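Side-chain contacts in peroxidase (Cellulomonas bogoriensis 69B4 = DSM 16987, PDB 6QZO), which probably uses heme b to reduce peroxides while oxidising other substrates, as a member of the DyP-type peroxidase family: residues His36-Gly39 with Ile40-Pro44; Val147-Asp151 with Arg152-Ala156; Ala204-Pro208 with Arg209-Asp213. All coordinates share one frame; numbering follows the deposited sequence.

Contact 1 (His36-Gly39 with Ile40-Pro44); sequences HQAG and IVTPP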
loop_
_atom_site.group_PDB
_atom_site.type_symbol
_atom_site.label_atom_id
_atom_site.label_comp_id
_atom_site.label_asym_id
_atom_site.label_seq_id
_atom_site.Cartn_x
_atom_site.Cartn_y
_atom_site.Cartn_z
ATOM N N HIS A 36 -15.039 -22.517 -11.047
ATOM C CA HIS A 36 -14.044 -21.480 -11.449
ATOM C C HIS A 36 -13.106 -21.158 -10.288
ATOM O O HIS A 36 -13.480 -21.428 -9.132
ATOM C CB HIS A 36 -14.757 -20.210 -11.920
ATOM C CG HIS A 36 -15.968 -20.454 -12.762
ATOM N ND1 HIS A 36 -15.882 -20.844 -14.084
ATOM C CD2 HIS A 36 -17.284 -20.324 -12.486
ATOM C CE1 HIS A 36 -17.097 -20.943 -14.587
ATOM N NE2 HIS A 36 -17.979 -20.634 -13.619
ATOM N N GLN A 37 -11.940 -20.588 -10.582
ATOM C CA GLN A 37 -11.045 -19.984 -9.559
ATOM C C GLN A 37 -11.775 -18.784 -8.947
ATOM O O GLN A 37 -12.520 -18.114 -9.670
ATOM C CB GLN A 37 -9.715 -19.534 -10.166
ATOM C CG GLN A 37 -8.791 -20.679 -10.570
ATOM C CD GLN A 37 -7.379 -20.222 -10.832
ATOM O OE1 GLN A 37 -6.625 -19.925 -9.906
ATOM N NE2 GLN A 37 -7.009 -20.167 -12.101
ATOM N N ALA A 38 -11.592 -18.535 -7.651
ATOM C CA ALA A 38 -12.103 -17.321 -6.976
ATOM C C ALA A 38 -11.209 -16.151 -7.394
ATOM O O ALA A 38 -10.131 -16.413 -7.970
ATOM C CB ALA A 38 -12.102 -17.530 -5.485
ATOM N N GLY A 39 -11.645 -14.919 -7.135
ATOM C CA GLY A 39 -10.834 -13.712 -7.372
ATOM C C GLY A 39 -11.085 -13.121 -8.737
ATOM O O GLY A 39 -10.321 -12.229 -9.133
ATOM N N ILE A 40 -12.132 -13.599 -9.421
ATOM C CA ILE A 40 -12.537 -13.139 -10.781
ATOM C C ILE A 40 -13.933 -12.524 -10.691
ATOM O O ILE A 40 -14.034 -11.291 -10.907
ATOM C CB ILE A 40 -12.426 -14.280 -11.803
ATOM C CG1 ILE A 40 -10.995 -14.827 -11.842
ATOM C CG2 ILE A 40 -12.870 -13.821 -13.174
ATOM C CD1 ILE A 40 -10.878 -16.202 -12.476
ATOM N N VAL A 41 -14.954 -13.321 -10.357
ATOM C CA VAL A 41 -16.343 -12.804 -10.164
ATOM C C VAL A 41 -16.565 -12.496 -8.683
ATOM O O VAL A 41 -17.558 -11.817 -8.370
ATOM C CB VAL A 41 -17.396 -13.766 -10.748
ATOM C CG1 VAL A 41 -18.809 -13.511 -10.263
ATOM C CG2 VAL A 41 -17.329 -13.681 -12.268
ATOM N N THR A 42 -15.679 -12.961 -7.813
ATOM C CA THR A 42 -15.662 -12.569 -6.379
ATOM C C THR A 42 -15.705 -11.040 -6.308
ATOM O O THR A 42 -14.867 -10.384 -6.944
ATOM C CB THR A 42 -14.409 -13.096 -5.667
ATOM O OG1 THR A 42 -14.281 -14.477 -6.029
ATOM C CG2 THR A 42 -14.473 -12.916 -4.160
ATOM N N PRO A 43 -16.641 -10.438 -5.537
ATOM C CA PRO A 43 -16.689 -8.987 -5.383
ATOM C C PRO A 43 -15.290 -8.497 -5.009
ATOM O O PRO A 43 -14.637 -9.082 -4.137
ATOM C CB PRO A 43 -17.718 -8.758 -4.259
ATOM C CG PRO A 43 -18.587 -10.002 -4.250
ATOM C CD PRO A 43 -17.684 -11.119 -4.744
ATOM N N PRO A 44 -14.729 -7.488 -5.713
ATOM C CA PRO A 44 -13.354 -7.065 -5.452
ATOM C C PRO A 44 -13.163 -6.510 -4.042
ATOM O O PRO A 44 -13.878 -5.615 -3.614
ATOM C CB PRO A 44 -13.087 -6.018 -6.547
ATOM C CG PRO A 44 -14.080 -6.355 -7.633
ATOM C CD PRO A 44 -15.304 -6.831 -6.892
HETATM O O HOH W 1 -14.317 -15.733 -9.176
#
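Gln37 meets Ile40 through its backbone: Gln37 O lies 3.8 Å from Ile40 CD1. The same carbonyl accepts a hydrogen bond from a water, which in turn accepts from Val41 N at 2.8 Å. The water therefore bridges the two limbs of the turn. The Gln37 amide leads away, to Val103 N and Pro367 O. Ala38 is turned away overall, but its CA and CB still touch Thr42 OG1, at 3.7 Å and 3.8 Å. Gly39 has a positive phi of 93°, which favours glycine. Gly39 N gives an almost straight hydrogen bond to Thr42 OG1 (2.9 Å, 176°). Thr42 reaches it because OG1 stands beside its own backbone N and anti to the carbonyl carbon (chi1 -48°), turned back over the bend. Valine in place of Thr42 would probably leave Gly39 N without this acceptor and let the turn shift. Beyond the turn, Ile40 packs on Thr102, Leu306 and Val366. The arrangement is a glycine-containing turn closed by a side-chain-to-backbone bond. It lies in the loop before strand 47-55 and touches strand 100-105 of one sheet and strands 306-314 and 356-366 of the other, at the junction of the two ferredoxin-like halves of the DyP-type peroxidase fold.

Contact 2 (Val147-Asp151 with Arg152-Ala156); sequences VCADD and RTTLA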
loop_
_atom_site.group_PDB
_atom_site.type_symbol
_atom_site.label_atom_id
_atom_site.label_comp_id
_atom_site.label_asym_id
_atom_site.label_seq_id
_atom_site.Cartn_x
_atom_site.Cartn_y
_atom_site.Cartn_z
ATOM N N VAL A 147 -3.198 -11.855 -5.972
ATOM C CA VAL A 147 -3.482 -12.022 -4.518
ATOM C C VAL A 147 -4.301 -10.814 -4.067
ATOM O O VAL A 147 -3.789 -9.648 -4.181
ATOM C CB VAL A 147 -2.190 -12.168 -3.697
ATOM C CG1 VAL A 147 -2.470 -12.633 -2.273
ATOM C CG2 VAL A 147 -1.217 -13.111 -4.376
ATOM N N CYS A 148 -5.527 -11.085 -3.609
ATOM C CA CYS A 148 -6.525 -10.063 -3.213
ATOM C C CYS A 148 -6.982 -10.319 -1.780
ATOM O O CYS A 148 -7.233 -11.496 -1.468
ATOM C CB CYS A 148 -7.744 -10.125 -4.115
ATOM S SG CYS A 148 -7.389 -9.535 -5.779
ATOM N N ALA A 149 -7.130 -9.256 -0.988
ATOM C CA ALA A 149 -7.629 -9.326 0.405
ATOM C C ALA A 149 -8.091 -7.953 0.899
ATOM O O ALA A 149 -7.699 -6.926 0.318
ATOM C CB ALA A 149 -6.574 -9.903 1.313
ATOM N N ASP A 150 -8.896 -7.957 1.956
ATOM C CA ASP A 150 -9.417 -6.739 2.624
ATOM C C ASP A 150 -8.451 -6.285 3.721
ATOM O O ASP A 150 -8.850 -5.398 4.496
ATOM C CB ASP A 150 -10.812 -6.993 3.205
ATOM C CG ASP A 150 -11.928 -6.758 2.219
ATOM O OD1 ASP A 150 -11.724 -5.928 1.296
ATOM O OD2 ASP A 150 -12.987 -7.398 2.381
ATOM N N ASP A 151 -7.251 -6.865 3.790
ATOM C CA ASP A 151 -6.227 -6.526 4.815
ATOM C C ASP A 151 -4.821 -6.682 4.236
ATOM O O ASP A 151 -4.540 -7.716 3.646
ATOM C CB ASP A 151 -6.377 -7.395 6.061
ATOM C CG ASP A 151 -5.479 -6.917 7.190
ATOM O OD1 ASP A 151 -4.299 -7.320 7.212
ATOM O OD2 ASP A 151 -5.953 -6.077 7.999
ATOM N N ARG A 152 -3.957 -5.690 4.467
ATOM C CA ARG A 152 -2.624 -5.549 3.836
ATOM C C ARG A 152 -1.608 -6.479 4.511
ATOM O O ARG A 152 -0.662 -6.916 3.827
ATOM C CB ARG A 152 -2.187 -4.093 3.868
ATOM C CG ARG A 152 -1.024 -3.803 2.952
ATOM C CD ARG A 152 -1.239 -4.040 1.474
ATOM N NE ARG A 152 0.059 -3.713 0.928
ATOM C CZ ARG A 152 1.149 -4.501 0.901
ATOM N NH1 ARG A 152 1.146 -5.730 1.401
ATOM N NH2 ARG A 152 2.268 -4.012 0.402
ATOM N N THR A 153 -1.769 -6.766 5.792
ATOM C CA THR A 153 -0.885 -7.710 6.527
ATOM C C THR A 153 -1.168 -9.130 6.034
ATOM O O THR A 153 -0.204 -9.854 5.765
ATOM C CB THR A 153 -1.050 -7.568 8.044
ATOM O OG1 THR A 153 -0.704 -6.226 8.363
ATOM C CG2 THR A 153 -0.185 -8.530 8.822
ATOM N N THR A 154 -2.446 -9.503 5.920
ATOM C CA THR A 154 -2.901 -10.795 5.335
ATOM C C THR A 154 -2.289 -10.965 3.942
ATOM O O THR A 154 -1.798 -12.072 3.623
ATOM C CB THR A 154 -4.431 -10.865 5.254
ATOM O OG1 THR A 154 -4.994 -10.648 6.555
ATOM C CG2 THR A 154 -4.913 -12.192 4.713
ATOM N N LEU A 155 -2.313 -9.897 3.146
ATOM C CA LEU A 155 -1.831 -9.907 1.741
ATOM C C LEU A 155 -0.308 -10.065 1.732
ATOM O O LEU A 155 0.210 -10.914 0.961
ATOM C CB LEU A 155 -2.282 -8.605 1.077
ATOM C CG LEU A 155 -2.039 -8.516 -0.424
ATOM C CD1 LEU A 155 -2.828 -9.569 -1.112
ATOM C CD2 LEU A 155 -2.432 -7.148 -0.966
ATOM N N ALA A 156 0.381 -9.267 2.557
ATOM C CA ALA A 156 1.854 -9.297 2.692
ATOM C C ALA A 156 2.276 -10.717 3.066
ATOM O O ALA A 156 3.237 -11.241 2.478
ATOM C CB ALA A 156 2.309 -8.308 3.724
#
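Asp151 is the N-cap residue of helix 152-165. Its OD1 accepts a nearly straight bond from Thr154 N (3.1 Å, 167°), using the anti lone pair. Thr153 N gives Asp151 OD1 a weak bond at 3.0 Å. With chi1 at -171°, CG lies beside the carbonyl carbon and swings the carboxylate over these first amides. Asp151 O then accepts from Leu155 N at 3.2 Å, the first backbone bond of the helix. One residue thus serves the helix end with both its side chain and its carbonyl. The apolar shell lies alongside. Leu155 CD1 packs tightly on Val147 CG1, 3.3 Å away, and comes loosely near Ala149 CB. Further out, the cap is held from several sides. Thr154 OG1 is bonded to Val95 O. Arg181 of the second subunit forms a salt bridge to Asp151 OD1, and Ser182 N of that subunit binds OD2. The helix end and this arginine would probably favour an ionised carboxylate. The segments of strand 147-149 and helix 152-156 run almost antiparallel, at 157°, with axes 7.9 Å apart. Strand 143-149 lies between strands 100-105 and 47-55, and Leu155 also touches Phe47 on the latter.

Contact 3 (Ala204-Pro208 with Arg209-Asp213); sequences ANLDP and RTDPD. With HEM (protoporphyrin IX containing Fe), chain I.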
loop_
_atom_site.group_PDB
_atom_site.type_symbol
_atom_site.label_atom_id
_atom_site.label_comp_id
_atom_site.label_asym_id
_atom_site.label_seq_id
_atom_site.Cartn_x
_atom_site.Cartn_y
_atom_site.Cartn_z
ATOM N N ALA A 204 -20.355 0.494 -16.485
ATOM C CA ALA A 204 -20.797 -0.307 -17.657
ATOM C C ALA A 204 -19.843 -1.490 -17.845
ATOM O O ALA A 204 -19.044 -1.469 -18.793
ATOM C CB ALA A 204 -20.854 0.563 -18.891
ATOM N N ASN A 205 -19.902 -2.458 -16.932
ATOM C CA ASN A 205 -19.016 -3.655 -16.920
ATOM C C ASN A 205 -19.793 -4.843 -17.504
ATOM O O ASN A 205 -21.042 -4.793 -17.545
ATOM C CB ASN A 205 -18.491 -3.935 -15.506
ATOM C CG ASN A 205 -17.105 -4.546 -15.483
ATOM O OD1 ASN A 205 -16.605 -5.016 -16.505
ATOM N ND2 ASN A 205 -16.467 -4.522 -14.326
ATOM N N LEU A 206 -19.068 -5.872 -17.942
ATOM C CA LEU A 206 -19.628 -7.194 -18.311
ATOM C C LEU A 206 -20.360 -7.758 -17.092
ATOM O O LEU A 206 -19.780 -7.727 -15.987
ATOM C CB LEU A 206 -18.486 -8.113 -18.751
ATOM C CG LEU A 206 -18.868 -9.566 -19.006
ATOM C CD1 LEU A 206 -20.034 -9.644 -19.987
ATOM C CD2 LEU A 206 -17.678 -10.361 -19.533
ATOM N N ASP A 207 -21.601 -8.202 -17.280
ATOM C CA ASP A 207 -22.369 -8.968 -16.264
ATOM C C ASP A 207 -22.201 -10.457 -16.543
ATOM O O ASP A 207 -22.837 -11.004 -17.440
ATOM C CB ASP A 207 -23.854 -8.601 -16.256
ATOM C CG ASP A 207 -24.611 -9.205 -15.090
ATOM O OD1 ASP A 207 -24.046 -10.087 -14.412
ATOM O OD2 ASP A 207 -25.750 -8.773 -14.858
ATOM N N PRO A 208 -21.354 -11.169 -15.769
ATOM C CA PRO A 208 -21.174 -12.610 -15.971
ATOM C C PRO A 208 -22.389 -13.479 -15.599
ATOM O O PRO A 208 -22.377 -14.647 -15.933
ATOM C CB PRO A 208 -19.961 -12.927 -15.083
ATOM C CG PRO A 208 -20.014 -11.879 -13.988
ATOM C CD PRO A 208 -20.530 -10.633 -14.672
ATOM N N ARG A 209 -23.402 -12.916 -14.928
ATOM C CA ARG A 209 -24.673 -13.629 -14.598
ATOM C C ARG A 209 -25.546 -13.716 -15.856
ATOM O O ARG A 209 -26.217 -14.752 -16.035
ATOM C CB ARG A 209 -25.419 -12.944 -13.449
ATOM C CG ARG A 209 -24.611 -12.895 -12.161
ATOM C CD ARG A 209 -25.362 -12.458 -10.919
ATOM N NE ARG A 209 -24.754 -11.234 -10.396
ATOM C CZ ARG A 209 -25.169 -9.985 -10.628
ATOM N NH1 ARG A 209 -26.249 -9.748 -11.354
ATOM N NH2 ARG A 209 -24.495 -8.970 -10.104
ATOM N N THR A 210 -25.524 -12.678 -16.700
ATOM C CA THR A 210 -26.300 -12.629 -17.969
ATOM C C THR A 210 -25.462 -13.217 -19.111
ATOM O O THR A 210 -26.045 -13.904 -19.973
ATOM C CB THR A 210 -26.735 -11.200 -18.327
ATOM O OG1 THR A 210 -25.550 -10.461 -18.621
ATOM C CG2 THR A 210 -27.530 -10.512 -17.239
ATOM N N ASP A 211 -24.151 -12.956 -19.127
ATOM C CA ASP A 211 -23.279 -13.225 -20.300
ATOM C C ASP A 211 -22.083 -14.083 -19.885
ATOM O O ASP A 211 -20.938 -13.732 -20.171
ATOM C CB ASP A 211 -22.884 -11.899 -20.955
ATOM C CG ASP A 211 -24.075 -11.138 -21.530
ATOM O OD1 ASP A 211 -24.784 -11.713 -22.387
ATOM O OD2 ASP A 211 -24.302 -9.991 -21.112
ATOM N N PRO A 212 -22.301 -15.256 -19.243
ATOM C CA PRO A 212 -21.190 -16.085 -18.764
ATOM C C PRO A 212 -20.278 -16.592 -19.895
ATOM O O PRO A 212 -19.105 -16.795 -19.642
ATOM C CB PRO A 212 -21.885 -17.262 -18.056
ATOM C CG PRO A 212 -23.286 -17.312 -18.676
ATOM C CD PRO A 212 -23.619 -15.862 -18.969
ATOM N N ASP A 213 -20.810 -16.750 -21.113
ATOM C CA ASP A 213 -20.062 -17.293 -22.280
ATOM C C ASP A 213 -18.997 -16.288 -22.753
ATOM O O ASP A 213 -18.104 -16.711 -23.524
ATOM C CB ASP A 213 -21.013 -17.667 -23.421
ATOM C CG ASP A 213 -21.752 -16.478 -24.008
ATOM O OD1 ASP A 213 -22.526 -15.829 -23.257
ATOM O OD2 ASP A 213 -21.532 -16.192 -25.206
HETATM C CHA HEM I . -15.204 2.898 -19.039
HETATM C CHB HEM I . -11.498 5.176 -16.981
HETATM C CHC HEM I . -8.429 2.560 -19.642
HETATM C CHD HEM I . -12.117 -0.002 -21.395
HETATM C C1A HEM I . -14.454 3.755 -18.281
HETATM C C2A HEM I . -14.994 4.801 -17.478
HETATM C C3A HEM I . -13.943 5.448 -16.913
HETATM C C4A HEM I . -12.769 4.788 -17.336
HETATM C CMA HEM I . -13.990 6.645 -15.982
HETATM C CAA HEM I . -16.457 5.177 -17.325
HETATM C CBA HEM I . -17.167 4.442 -16.187
HETATM C CGA HEM I . -17.368 3.012 -16.570
HETATM O O1A HEM I . -16.477 2.190 -16.216
HETATM O O2A HEM I . -18.388 2.674 -17.233
HETATM C C1B HEM I . -10.349 4.643 -17.554
HETATM C C2B HEM I . -9.053 5.113 -17.208
HETATM C C3B HEM I . -8.167 4.382 -17.962
HETATM C C4B HEM I . -8.994 3.472 -18.765
HETATM C CMB HEM I . -8.733 6.200 -16.185
HETATM C CAB HEM I . -6.690 4.371 -17.975
HETATM C CBB HEM I . -5.936 4.957 -17.045
HETATM C C1C HEM I . -9.148 1.623 -20.347
HETATM C C2C HEM I . -8.576 0.689 -21.210
HETATM C C3C HEM I . -9.597 -0.065 -21.741
HETATM C C4C HEM I . -10.832 0.436 -21.166
HETATM C CMC HEM I . -7.126 0.490 -21.557
HETATM C CAC HEM I . -9.196 -1.136 -22.690
HETATM C CBC HEM I . -10.000 -1.968 -23.294
HETATM C C1D HEM I . -13.273 0.614 -20.873
HETATM C C2D HEM I . -14.631 0.127 -21.180
HETATM C C3D HEM I . -15.490 0.943 -20.543
HETATM C C4D HEM I . -14.639 1.918 -19.839
HETATM C CMD HEM I . -15.066 -1.029 -22.064
HETATM C CAD HEM I . -17.020 0.851 -20.559
HETATM C CBD HEM I . -17.604 1.675 -21.726
HETATM C CGD HEM I . -19.120 1.618 -21.881
HETATM O O1D HEM I . -19.668 0.639 -22.430
HETATM O O2D HEM I . -19.857 2.569 -21.494
HETATM N NA HEM I . -13.094 3.761 -18.182
HETATM N NB HEM I . -10.269 3.684 -18.477
HETATM N NC HEM I . -10.504 1.477 -20.326
HETATM N ND HEM I . -13.343 1.684 -20.069
HETATM FE FE HEM I . -11.907 2.679 -19.345
#
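Asp207 O accepts a backbone hydrogen bond from Asp211 N at 2.9 Å, with a weak one from Thr210 N, closing a five-residue turn. Thr210 OG1 lies 3.0 Å from Asp207 O. The Asp207 side chain closes a second, smaller ring: OD1 accepts from Arg209 N (2.9 Å, 151°), from above the carboxylate plane. This is an Asx turn with Pro208 at its second position. CG points away from the Asp207 backbone N (chi1 -171°), which carries the carboxylate forward over the bend. Arg209 folds back, so that Asp207 OD1 sits over one face of its guanidinium, the carboxylate and guanidinium planes 75° apart. The ion pair of Asp207 OD2 with Arg209 NH1 is long, at 3.7 Å, and no N-H points at the oxygen. Thr210 CG2 touches Asp207 OD2, the two side chains crossing at about a right angle. Leu206 CD1 rests on Asp211 CB at 3.8 Å; the Asp211 carboxylate pairs with Arg301. At the far end, Ala204 N donates a hydrogen bond to heme propionate atom O2A at 3.0 Å, as part of the heme pocket. The loop runs between strands 170-179 and 229-238. Asn205 ND2 ties it to Arg307 O on strand 306-314.

Contact 2 is buried, contact 1 partly buried, and contact 3 lies mostly at the surface. Contacts 1 and 2 belong to the N-terminal half, contact 3 to the C-terminal half. Contacts 1 and 3 still meet, where Val41 CG2 touches Pro208 CG at 3.7 Å. Contact 2 stays apart from contact 3, with nearest atoms about 13 Å away. In both contacts 2 and 3 an aspartate accepts from amides just ahead in the chain: in contact 2 it caps a helix at the subunit interface, in contact 3 it bends the loop that leads away from the heme. Contact 1 reverses the direction: a later hydroxyl accepts from an earlier amide, and a water spans the turn.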